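Local coordinates for glycerophosphodiester phosphodiesterase (Cytophaga hutchinsonii ATCC 33406, PDB 3CH0), which belongs to the glycerophosphoryl diester phosphodiesterase family, whose members are built on a TIM-barrel fold, at residues 44-52 / 153-161; 213-224 / 235-244. All blocks are in the same frame, centred on the assembly; numbering follows the deposited sequence. Where two conformers were deposited one is given.

Contact 1 of 2, residues 44-52 / 153-161; sequences LVISKDNRV and LFCDLVVAE. With EDO (1,2-ethanediol), chain K.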
loop_
_atom_site.group_PDB
_atom_site.type_symbol
_atom_site.label_atom_id
_atom_site.label_comp_id
_atom_site.label_asym_id
_atom_site.label_seq_id
_atom_site.Cartn_x
_atom_site.Cartn_y
_atom_site.Cartn_z
ATOM N N LEU A 44 -3.198 4.197 -3.511
ATOM C CA LEU A 44 -3.424 5.323 -4.394
ATOM C C LEU A 44 -4.791 5.296 -5.032
ATOM O O LEU A 44 -5.284 4.241 -5.491
ATOM C CB LEU A 44 -2.378 5.378 -5.504
ATOM C CG LEU A 44 -0.904 5.333 -5.074
ATOM C CD1 LEU A 44 0.078 5.155 -6.236
ATOM C CD2 LEU A 44 -0.583 6.609 -4.288
ATOM N N VAL A 45 -5.394 6.485 -5.019
ATOM C CA VAL A 45 -6.687 6.767 -5.666
ATOM C C VAL A 45 -6.559 8.095 -6.416
ATOM O O VAL A 45 -5.493 8.717 -6.394
ATOM C CB VAL A 45 -7.858 6.704 -4.716
ATOM C CG1 VAL A 45 -7.842 5.391 -3.877
ATOM C CG2 VAL A 45 -7.856 7.987 -3.813
ATOM N N ILE A 46 -7.615 8.446 -7.164
ATOM C CA ILE A 46 -7.651 9.657 -8.017
ATOM C C ILE A 46 -8.799 10.589 -7.607
ATOM O O ILE A 46 -9.886 10.125 -7.345
ATOM C CB ILE A 46 -7.841 9.270 -9.483
ATOM C CG1 ILE A 46 -6.817 8.174 -9.907
ATOM C CG2 ILE A 46 -7.668 10.507 -10.417
ATOM C CD1 ILE A 46 -5.347 8.525 -9.790
ATOM N N SER A 47 -8.477 11.879 -7.479
ATOM C CA SER A 47 -9.480 12.895 -7.210
ATOM C C SER A 47 -10.222 13.232 -8.513
ATOM O O SER A 47 -9.778 12.874 -9.605
ATOM C CB SER A 47 -8.831 14.182 -6.688
ATOM O OG SER A 47 -7.971 14.767 -7.670
ATOM N N LYS A 48 -11.337 13.946 -8.351
ATOM C CA LYS A 48 -12.098 14.495 -9.521
ATOM C C LYS A 48 -11.230 15.213 -10.515
ATOM O O LYS A 48 -11.417 15.054 -11.728
ATOM C CB LYS A 48 -13.197 15.394 -9.037
ATOM C CG LYS A 48 -14.112 15.910 -10.155
ATOM C CD LYS A 48 -15.347 16.539 -9.537
ATOM C CE LYS A 48 -16.174 17.261 -10.601
ATOM N NZ LYS A 48 -17.102 18.234 -9.928
ATOM N N ASP A 49 -10.258 15.995 -10.022
ATOM C CA ASP A 49 -9.346 16.733 -10.843
ATOM C C ASP A 49 -8.058 15.988 -11.189
ATOM O O ASP A 49 -7.019 16.579 -11.505
ATOM C CB ASP A 49 -9.096 18.175 -10.279
ATOM C CG ASP A 49 -8.587 18.212 -8.840
ATOM O OD1 ASP A 49 -8.807 17.262 -8.045
ATOM O OD2 ASP A 49 -8.016 19.297 -8.477
ATOM N N ASN A 50 -8.146 14.640 -11.183
ATOM C CA ASN A 50 -7.073 13.814 -11.689
ATOM C C ASN A 50 -5.732 13.969 -10.961
ATOM O O ASN A 50 -4.669 13.751 -11.543
ATOM C CB ASN A 50 -6.897 13.986 -13.231
ATOM C CG ASN A 50 -7.958 13.254 -14.034
ATOM O OD1 ASN A 50 -8.760 12.509 -13.504
ATOM N ND2 ASN A 50 -7.970 13.523 -15.339
ATOM N N ARG A 51 -5.782 14.297 -9.669
ATOM C CA ARG A 51 -4.575 14.203 -8.868
ATOM C C ARG A 51 -4.560 12.855 -8.165
ATOM O O ARG A 51 -5.609 12.309 -7.780
ATOM C CB ARG A 51 -4.434 15.328 -7.857
ATOM C CG ARG A 51 -4.424 16.750 -8.465
ATOM C CD ARG A 51 -3.327 16.983 -9.529
ATOM N NE ARG A 51 -1.983 16.452 -9.236
ATOM C CZ ARG A 51 -1.042 17.066 -8.512
ATOM N NH1 ARG A 51 -1.258 18.253 -7.952
ATOM N NH2 ARG A 51 0.138 16.484 -8.350
ATOM N N VAL A 52 -3.347 12.329 -8.042
ATOM C CA VAL A 52 -3.113 11.043 -7.385
ATOM C C VAL A 52 -3.006 11.322 -5.884
ATOM O O VAL A 52 -2.112 12.092 -5.461
ATOM C CB VAL A 52 -1.869 10.323 -7.896
ATOM C CG1 VAL A 52 -1.715 8.921 -7.236
ATOM C CG2 VAL A 52 -1.892 10.158 -9.415
ATOM N N LEU A 153 -6.078 5.332 -17.564
ATOM C CA LEU A 153 -5.929 6.682 -16.962
ATOM C C LEU A 153 -5.413 6.555 -15.526
ATOM O O LEU A 153 -4.542 7.344 -15.115
ATOM C CB LEU A 153 -7.241 7.494 -16.999
ATOM C CG LEU A 153 -7.131 8.924 -16.455
ATOM C CD1 LEU A 153 -5.947 9.699 -17.112
ATOM C CD2 LEU A 153 -8.516 9.565 -16.564
ATOM N N PHE A 154 -6.010 5.638 -14.739
ATOM C CA PHE A 154 -5.586 5.425 -13.342
ATOM C C PHE A 154 -4.086 5.151 -13.362
ATOM O O PHE A 154 -3.301 5.761 -12.646
ATOM C CB PHE A 154 -6.417 4.285 -12.742
ATOM C CG PHE A 154 -6.503 4.238 -11.222
ATOM C CD1 PHE A 154 -5.491 4.728 -10.400
ATOM C CD2 PHE A 154 -7.579 3.581 -10.641
ATOM C CE1 PHE A 154 -5.557 4.616 -9.048
ATOM C CE2 PHE A 154 -7.666 3.464 -9.240
ATOM C CZ PHE A 154 -6.640 3.988 -8.455
ATOM N N CYS A 155 -3.668 4.191 -14.182
ATOM C CA CYS A 155 -2.260 3.812 -14.198
ATOM C C CYS A 155 -1.365 4.920 -14.752
ATOM O O CYS A 155 -0.266 5.166 -14.281
ATOM C CB CYS A 155 -2.027 2.509 -15.001
ATOM S SG CYS A 155 -2.777 1.056 -14.215
ATOM N N ASP A 156 -1.837 5.564 -15.813
ATOM C CA ASP A 156 -1.008 6.596 -16.432
ATOM C C ASP A 156 -0.793 7.748 -15.460
ATOM O O ASP A 156 0.290 8.297 -15.418
ATOM C CB ASP A 156 -1.681 7.129 -17.685
ATOM C CG ASP A 156 -1.666 6.132 -18.842
ATOM O OD1 ASP A 156 -0.950 5.140 -18.799
ATOM O OD2 ASP A 156 -2.401 6.462 -19.819
ATOM N N LEU A 157 -1.803 8.150 -14.726
ATOM C CA LEU A 157 -1.635 9.263 -13.772
ATOM C C LEU A 157 -0.604 8.890 -12.693
ATOM O O LEU A 157 0.249 9.717 -12.307
ATOM C CB LEU A 157 -2.933 9.615 -13.099
ATOM C CG LEU A 157 -3.955 10.289 -14.002
ATOM C CD1 LEU A 157 -5.330 10.327 -13.358
ATOM C CD2 LEU A 157 -3.517 11.733 -14.456
ATOM N N VAL A 158 -0.664 7.660 -12.189
ATOM C CA VAL A 158 0.327 7.208 -11.183
ATOM C C VAL A 158 1.718 7.199 -11.773
ATOM O O VAL A 158 2.680 7.670 -11.133
ATOM C CB VAL A 158 -0.084 5.804 -10.613
ATOM C CG1 VAL A 158 1.023 5.108 -9.787
ATOM C CG2 VAL A 158 -1.384 5.997 -9.823
ATOM N N VAL A 159 1.848 6.612 -12.967
ATOM C CA VAL A 159 3.140 6.448 -13.591
ATOM C C VAL A 159 3.784 7.812 -13.952
ATOM O O VAL A 159 5.012 7.940 -13.807
ATOM C CB VAL A 159 3.077 5.472 -14.767
ATOM C CG1 VAL A 159 4.409 5.533 -15.556
ATOM C CG2 VAL A 159 2.766 4.057 -14.257
ATOM N N ALA A 160 2.978 8.780 -14.343
ATOM C CA ALA A 160 3.470 10.123 -14.625
ATOM C C ALA A 160 4.226 10.651 -13.394
ATOM O O ALA A 160 5.292 11.280 -13.529
ATOM C CB ALA A 160 2.357 11.074 -15.027
ATOM N N GLU A 161 3.708 10.381 -12.206
ATOM C CA GLU A 161 4.336 10.881 -10.984
ATOM C C GLU A 161 5.642 10.151 -10.652
ATOM O O GLU A 161 6.588 10.765 -10.157
ATOM C CB GLU A 161 3.332 10.847 -9.824
ATOM C CG GLU A 161 2.109 11.724 -10.035
ATOM C CD GLU A 161 2.475 13.183 -10.324
ATOM O OE1 GLU A 161 3.261 13.754 -9.544
ATOM O OE2 GLU A 161 1.989 13.742 -11.329
HETATM C C1 EDO K . -2.870 11.794 -18.333
HETATM O O1 EDO K . -2.328 11.999 -19.639
HETATM C C2 EDO K . -2.121 10.610 -17.753
HETATM O O2 EDO K . -0.752 10.945 -17.422
#

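Contact 2 of 2, residues 213-224 / 235-244; sequences TPAVYSPDVTLV and LGMRVIPWTV. With EDO (1,2-ethanediol), chain E; EDO (1,2-ethanediol), chain D; EDO (1,2-ethanediol), chain F.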
loop_
_atom_site.group_PDB
_atom_site.type_symbol
_atom_site.label_atom_id
_atom_site.label_comp_id
_atom_site.label_asym_id
_atom_site.label_seq_id
_atom_site.Cartn_x
_atom_site.Cartn_y
_atom_site.Cartn_z
ATOM N N THR A 213 4.776 -13.488 -15.209
ATOM C CA THR A 213 5.199 -13.737 -13.826
ATOM C C THR A 213 5.637 -12.386 -13.256
ATOM O O THR A 213 6.607 -11.796 -13.717
ATOM C CB THR A 213 6.374 -14.728 -13.766
ATOM O OG1 THR A 213 5.951 -15.949 -14.372
ATOM C CG2 THR A 213 6.783 -14.990 -12.323
ATOM N N PRO A 214 4.940 -11.904 -12.209
ATOM C CA PRO A 214 5.303 -10.626 -11.607
ATOM C C PRO A 214 6.562 -10.751 -10.748
ATOM O O PRO A 214 7.019 -11.852 -10.422
ATOM C CB PRO A 214 4.084 -10.321 -10.706
ATOM C CG PRO A 214 3.600 -11.674 -10.300
ATOM C CD PRO A 214 3.831 -12.555 -11.535
ATOM N N ALA A 215 7.109 -9.609 -10.362
ATOM C CA ALA A 215 8.256 -9.610 -9.480
ATOM C C ALA A 215 8.013 -10.189 -8.062
ATOM O O ALA A 215 8.899 -10.850 -7.476
ATOM C CB ALA A 215 8.850 -8.207 -9.345
ATOM N N VAL A 216 6.835 -9.850 -7.524
ATOM C CA VAL A 216 6.503 -10.149 -6.143
ATOM C C VAL A 216 5.154 -10.839 -6.129
ATOM O O VAL A 216 4.247 -10.419 -6.843
ATOM C CB VAL A 216 6.496 -8.880 -5.270
ATOM C CG1 VAL A 216 6.032 -9.145 -3.863
ATOM C CG2 VAL A 216 7.864 -8.220 -5.263
ATOM N N TYR A 217 5.067 -11.905 -5.327
ATOM C CA TYR A 217 3.820 -12.528 -4.992
ATOM C C TYR A 217 3.505 -12.065 -3.562
ATOM O O TYR A 217 4.322 -12.232 -2.644
ATOM C CB TYR A 217 3.950 -14.054 -5.060
ATOM C CG TYR A 217 2.658 -14.780 -4.940
ATOM C CD1 TYR A 217 1.733 -14.803 -5.986
ATOM C CD2 TYR A 217 2.333 -15.419 -3.770
ATOM C CE1 TYR A 217 0.521 -15.443 -5.885
ATOM C CE2 TYR A 217 1.145 -16.060 -3.662
ATOM C CZ TYR A 217 0.236 -16.110 -4.731
ATOM O OH TYR A 217 -0.997 -16.742 -4.669
ATOM N N SER A 218 2.340 -11.475 -3.365
ATOM C CA SER A 218 2.039 -10.782 -2.098
ATOM C C SER A 218 0.659 -11.251 -1.603
ATOM O O SER A 218 -0.347 -10.564 -1.803
ATOM C CB SER A 218 2.100 -9.263 -2.304
ATOM O OG SER A 218 2.003 -8.572 -1.087
ATOM N N PRO A 219 0.605 -12.425 -0.928
ATOM C CA PRO A 219 -0.627 -12.985 -0.410
ATOM C C PRO A 219 -0.936 -12.614 1.040
ATOM O O PRO A 219 -0.034 -12.309 1.800
ATOM C CB PRO A 219 -0.314 -14.487 -0.464
ATOM C CG PRO A 219 1.132 -14.522 -0.052
ATOM C CD PRO A 219 1.759 -13.313 -0.681
ATOM N N ASP A 220 -2.234 -12.637 1.352
ATOM C CA ASP A 220 -2.702 -12.633 2.740
ATOM C C ASP A 220 -1.904 -13.704 3.475
ATOM O O ASP A 220 -1.772 -14.861 2.989
ATOM C CB ASP A 220 -4.181 -12.948 2.700
ATOM C CG ASP A 220 -4.876 -12.805 4.026
ATOM O OD1 ASP A 220 -4.327 -13.215 5.022
ATOM O OD2 ASP A 220 -6.052 -12.389 4.036
ATOM N N VAL A 221 -1.363 -13.321 4.626
ATOM C CA VAL A 221 -0.543 -14.213 5.420
ATOM C C VAL A 221 -1.195 -15.579 5.651
ATOM O O VAL A 221 -0.479 -16.592 5.699
ATOM C CB VAL A 221 -0.134 -13.541 6.739
ATOM C CG1 VAL A 221 -1.357 -13.168 7.558
ATOM C CG2 VAL A 221 0.830 -14.440 7.519
ATOM N N THR A 222 -2.515 -15.603 5.816
ATOM C CA THR A 222 -3.168 -16.876 6.111
ATOM C C THR A 222 -2.951 -17.908 5.009
ATOM O O THR A 222 -3.088 -19.126 5.248
ATOM C CB THR A 222 -4.669 -16.733 6.304
ATOM O OG1 THR A 222 -5.246 -16.220 5.087
ATOM C CG2 THR A 222 -4.985 -15.841 7.515
ATOM N N LEU A 223 -2.679 -17.428 3.788
ATOM C CA LEU A 223 -2.532 -18.268 2.603
ATOM C C LEU A 223 -1.126 -18.835 2.384
ATOM O O LEU A 223 -0.920 -19.733 1.538
ATOM C CB LEU A 223 -2.975 -17.497 1.333
ATOM C CG LEU A 223 -4.386 -16.953 1.285
ATOM C CD1 LEU A 223 -4.512 -15.991 0.097
ATOM C CD2 LEU A 223 -5.405 -18.075 1.204
ATOM N N VAL A 224 -0.156 -18.305 3.126
ATOM C CA VAL A 224 1.216 -18.639 2.897
ATOM C C VAL A 224 1.531 -20.054 3.371
ATOM O O VAL A 224 1.151 -20.442 4.457
ATOM C CB VAL A 224 2.131 -17.653 3.624
ATOM C CG1 VAL A 224 3.606 -18.014 3.489
ATOM C CG2 VAL A 224 1.873 -16.238 3.056
ATOM N N LEU A 235 10.195 -19.806 -9.603
ATOM C CA LEU A 235 9.784 -18.921 -10.710
ATOM C C LEU A 235 10.482 -17.563 -10.702
ATOM O O LEU A 235 10.250 -16.728 -11.588
ATOM C CB LEU A 235 8.257 -18.735 -10.694
ATOM C CG LEU A 235 7.386 -19.949 -11.040
ATOM C CD1 LEU A 235 5.928 -19.694 -10.642
ATOM C CD2 LEU A 235 7.520 -20.314 -12.562
ATOM N N GLY A 236 11.309 -17.318 -9.703
ATOM C CA GLY A 236 12.057 -16.086 -9.637
ATOM C C GLY A 236 11.291 -14.953 -8.941
ATOM O O GLY A 236 11.743 -13.816 -8.939
HETATM N N MSE A 237 10.173 -15.291 -8.287
HETATM C CA MSE A 237 9.371 -14.291 -7.532
HETATM C C MSE A 237 9.869 -14.177 -6.114
HETATM O O MSE A 237 10.333 -15.163 -5.539
HETATM C CB MSE A 237 7.911 -14.687 -7.462
HETATM C CG MSE A 237 7.263 -14.599 -8.791
HETATM SE SE MSE A 237 5.375 -14.883 -8.707
HETATM C CE MSE A 237 5.472 -16.701 -8.339
ATOM N N ARG A 238 9.722 -12.986 -5.532
ATOM C CA ARG A 238 9.870 -12.788 -4.111
ATOM C C ARG A 238 8.485 -12.852 -3.486
ATOM O O ARG A 238 7.487 -12.596 -4.158
ATOM C CB ARG A 238 10.497 -11.460 -3.802
ATOM C CG ARG A 238 12.004 -11.534 -4.223
ATOM C CD ARG A 238 12.735 -10.267 -4.086
ATOM N NE ARG A 238 12.295 -9.334 -5.102
ATOM C CZ ARG A 238 11.571 -8.232 -4.879
ATOM N NH1 ARG A 238 11.216 -7.905 -3.630
ATOM N NH2 ARG A 238 11.234 -7.445 -5.916
ATOM N N VAL A 239 8.454 -13.306 -2.253
ATOM C CA VAL A 239 7.204 -13.505 -1.514
ATOM C C VAL A 239 7.155 -12.569 -0.302
ATOM O O VAL A 239 7.992 -12.638 0.588
ATOM C CB VAL A 239 7.000 -14.971 -1.059
ATOM C CG1 VAL A 239 5.633 -15.103 -0.310
ATOM C CG2 VAL A 239 7.068 -15.902 -2.297
ATOM N N ILE A 240 6.165 -11.669 -0.289
ATOM C CA ILE A 240 6.031 -10.615 0.712
ATOM C C ILE A 240 4.585 -10.554 1.208
ATOM O O ILE A 240 3.746 -9.902 0.595
ATOM C CB ILE A 240 6.460 -9.229 0.174
ATOM C CG1 ILE A 240 7.888 -9.328 -0.396
ATOM C CG2 ILE A 240 6.421 -8.185 1.262
ATOM C CD1 ILE A 240 8.426 -8.017 -0.932
ATOM N N PRO A 241 4.290 -11.288 2.291
ATOM C CA PRO A 241 2.917 -11.327 2.784
ATOM C C PRO A 241 2.513 -10.126 3.627
ATOM O O PRO A 241 3.358 -9.364 4.101
ATOM C CB PRO A 241 2.874 -12.571 3.651
ATOM C CG PRO A 241 4.229 -13.000 3.871
ATOM C CD PRO A 241 5.179 -12.193 3.039
ATOM N N TRP A 242 1.200 -10.039 3.823
ATOM C CA TRP A 242 0.579 -8.936 4.560
ATOM C C TRP A 242 -0.602 -9.447 5.365
ATOM O O TRP A 242 -1.079 -10.519 5.052
ATOM C CB TRP A 242 0.058 -7.874 3.561
ATOM C CG TRP A 242 -0.825 -8.457 2.466
ATOM C CD1 TRP A 242 -0.416 -8.900 1.231
ATOM C CD2 TRP A 242 -2.238 -8.703 2.513
ATOM N NE1 TRP A 242 -1.473 -9.352 0.515
ATOM C CE2 TRP A 242 -2.608 -9.262 1.280
ATOM C CE3 TRP A 242 -3.244 -8.496 3.476
ATOM C CZ2 TRP A 242 -3.938 -9.625 1.010
ATOM C CZ3 TRP A 242 -4.557 -8.857 3.188
ATOM C CH2 TRP A 242 -4.898 -9.389 1.953
ATOM N N THR A 243 -1.092 -8.694 6.353
ATOM C CA THR A 243 -0.428 -7.636 7.055
ATOM C C THR A 243 -0.104 -8.265 8.401
ATOM O O THR A 243 -1.005 -8.681 9.145
ATOM C CB THR A 243 -1.341 -6.408 7.185
ATOM O OG1 THR A 243 -1.587 -5.877 5.866
ATOM C CG2 THR A 243 -0.704 -5.306 8.023
ATOM N N VAL A 244 1.182 -8.341 8.716
ATOM C CA VAL A 244 1.706 -9.176 9.799
ATOM C C VAL A 244 2.164 -8.327 10.970
ATOM O O VAL A 244 3.095 -7.561 10.847
ATOM C CB VAL A 244 2.801 -10.092 9.306
ATOM C CG1 VAL A 244 3.089 -11.163 10.363
ATOM C CG2 VAL A 244 2.460 -10.756 7.930
HETATM C C1 EDO E . -3.704 -10.743 7.224
HETATM O O1 EDO E . -3.979 -9.356 7.189
HETATM C C2 EDO E . -4.816 -11.509 7.945
HETATM O O2 EDO E . -5.870 -11.855 7.048
HETATM C C1 EDO D . -7.591 -15.287 2.921
HETATM O O1 EDO D . -8.562 -15.847 2.020
HETATM C C2 EDO D . -8.294 -14.689 4.121
HETATM O O2 EDO D . -7.438 -14.341 5.190
HETATM C C1 EDO F . 2.728 -17.397 -17.097
HETATM O O1 EDO F . 3.845 -16.494 -17.055
HETATM C C2 EDO F . 1.506 -16.721 -16.487
HETATM O O2 EDO F . 0.374 -17.593 -16.330
HETATM O O HOH W 1 11.522 -10.886 -8.248
#

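Contact 1 of 2, residues 44-52 / 153-161
In this TIM barrel the inner sheet meets the outer helices where I46, at the end of strand 39-46, and V52, at the start of strand 52-54, pack against F154, L157 and V158 of helix 151-164. The axes of strand 44-46 and helix 153-161 approach to 9.3 Å at 114°. I46 lays CG1 over one face of the F154 ring, 4.1 Å from its centroid, a CH-pi contact offset toward the rim. The ring reaches that place because its CG stands anti to the F154 backbone N (chi1 -159°). Its far edge ends at the strand backbone, with CZ 3.3 Å from L44 O in the ring plane; H148 also meets this ring. L157 sets CD1 against I46 CG2 at 3.8 Å and CD2 3.7 Å from N50 O, at the turn. V52 divides its two methyls between neighbouring helix residues, CG1 on V158 CG2 and CG2 on L157 O at 3.6 Å. V158 in turn sends CG1 to L44 CD1. F117 of helix 117-127 covers L44, V52 and V158 as well. In the conformers given, R51 and E161 come near each other but short of a salt bridge, and E161 pairs with R118. S47 OG ties the type I turn S47-N50 to the residue after it, accepting from R51 N, and donates to D49 OD1. No hydrogen bond links the two segments; strand 39-46 against helix 151-164 is the strand-on-helix packing of a beta-alpha barrel, extended here by the antiparallel return at 52-54.

Contact 2 of 2, residues 213-224 / 235-244
W242 folds its indole over P219 and D220, placed there by a first torsion (chi1 52°) that sets CG between its own N and carbonyl carbon. Beyond CB, CG lies 4.0 Å from P219 O and CD1 is 3.4 Å from S218 OG. NE1 donates to S218 O at 2.8 Å; the oxygen lies in the indole plane, but the donor stands 58° out of the carbonyl plane, and the bond is somewhat bent (N-H...O 147°). CD2 lies 4.0 Å from D220 CA, and CE3 is near O1 of a 1,2-ethanediol (chain E). CE2 and CZ2 lie beneath D220 N, and D220 CA sits 3.7 Å from the centroid of the six-membered ring, over its face. CH2, at the tip, meets D220 CB at 3.7 Å, and CZ3 approaches D220 OD2. W242 N donates to P219 O, and its O accepts from V221 N. S218 OG donates to I240 O at 2.8 Å. The segments hold the parallel strands of the beta-alpha-beta unit 216-219, 226-234, 238-239 of the barrel, laddered by R238 N to A215 O, Y217 N to R238 O and I240 N to Y217 O. V216 CG2 lies over one face of the R238 guanidinium, and selenomethionine M237 packs SE against P214 and Y217. Beyond the regular strands single backbone bonds continue, supplemented by side-chain bonds from S218 and W242; a donor at its edge and a backbone across its face fix the indole's rotation.

Contacts 1 and 2 lie on opposite sides of the chain's centre, their own centres 25 Å apart and their nearest atoms about 14 Å apart, so neither touches the other. Both reach the same sheet: strand 39-46 connects to strand 216-219 through strands 132-137, 171-175 and 192-197. Contact 1 runs from the sheet out to a helix, fastening a strand and hairpin to it by apolar contacts, whereas contact 2 stays within the sheet and joins neighbouring parallel strands of a beta-alpha-beta unit, largely by hydrogen bonds. A bound citric acid, which may mark a pocket, lies about 3 Å from the W242 side chain and so adjoins contact 2.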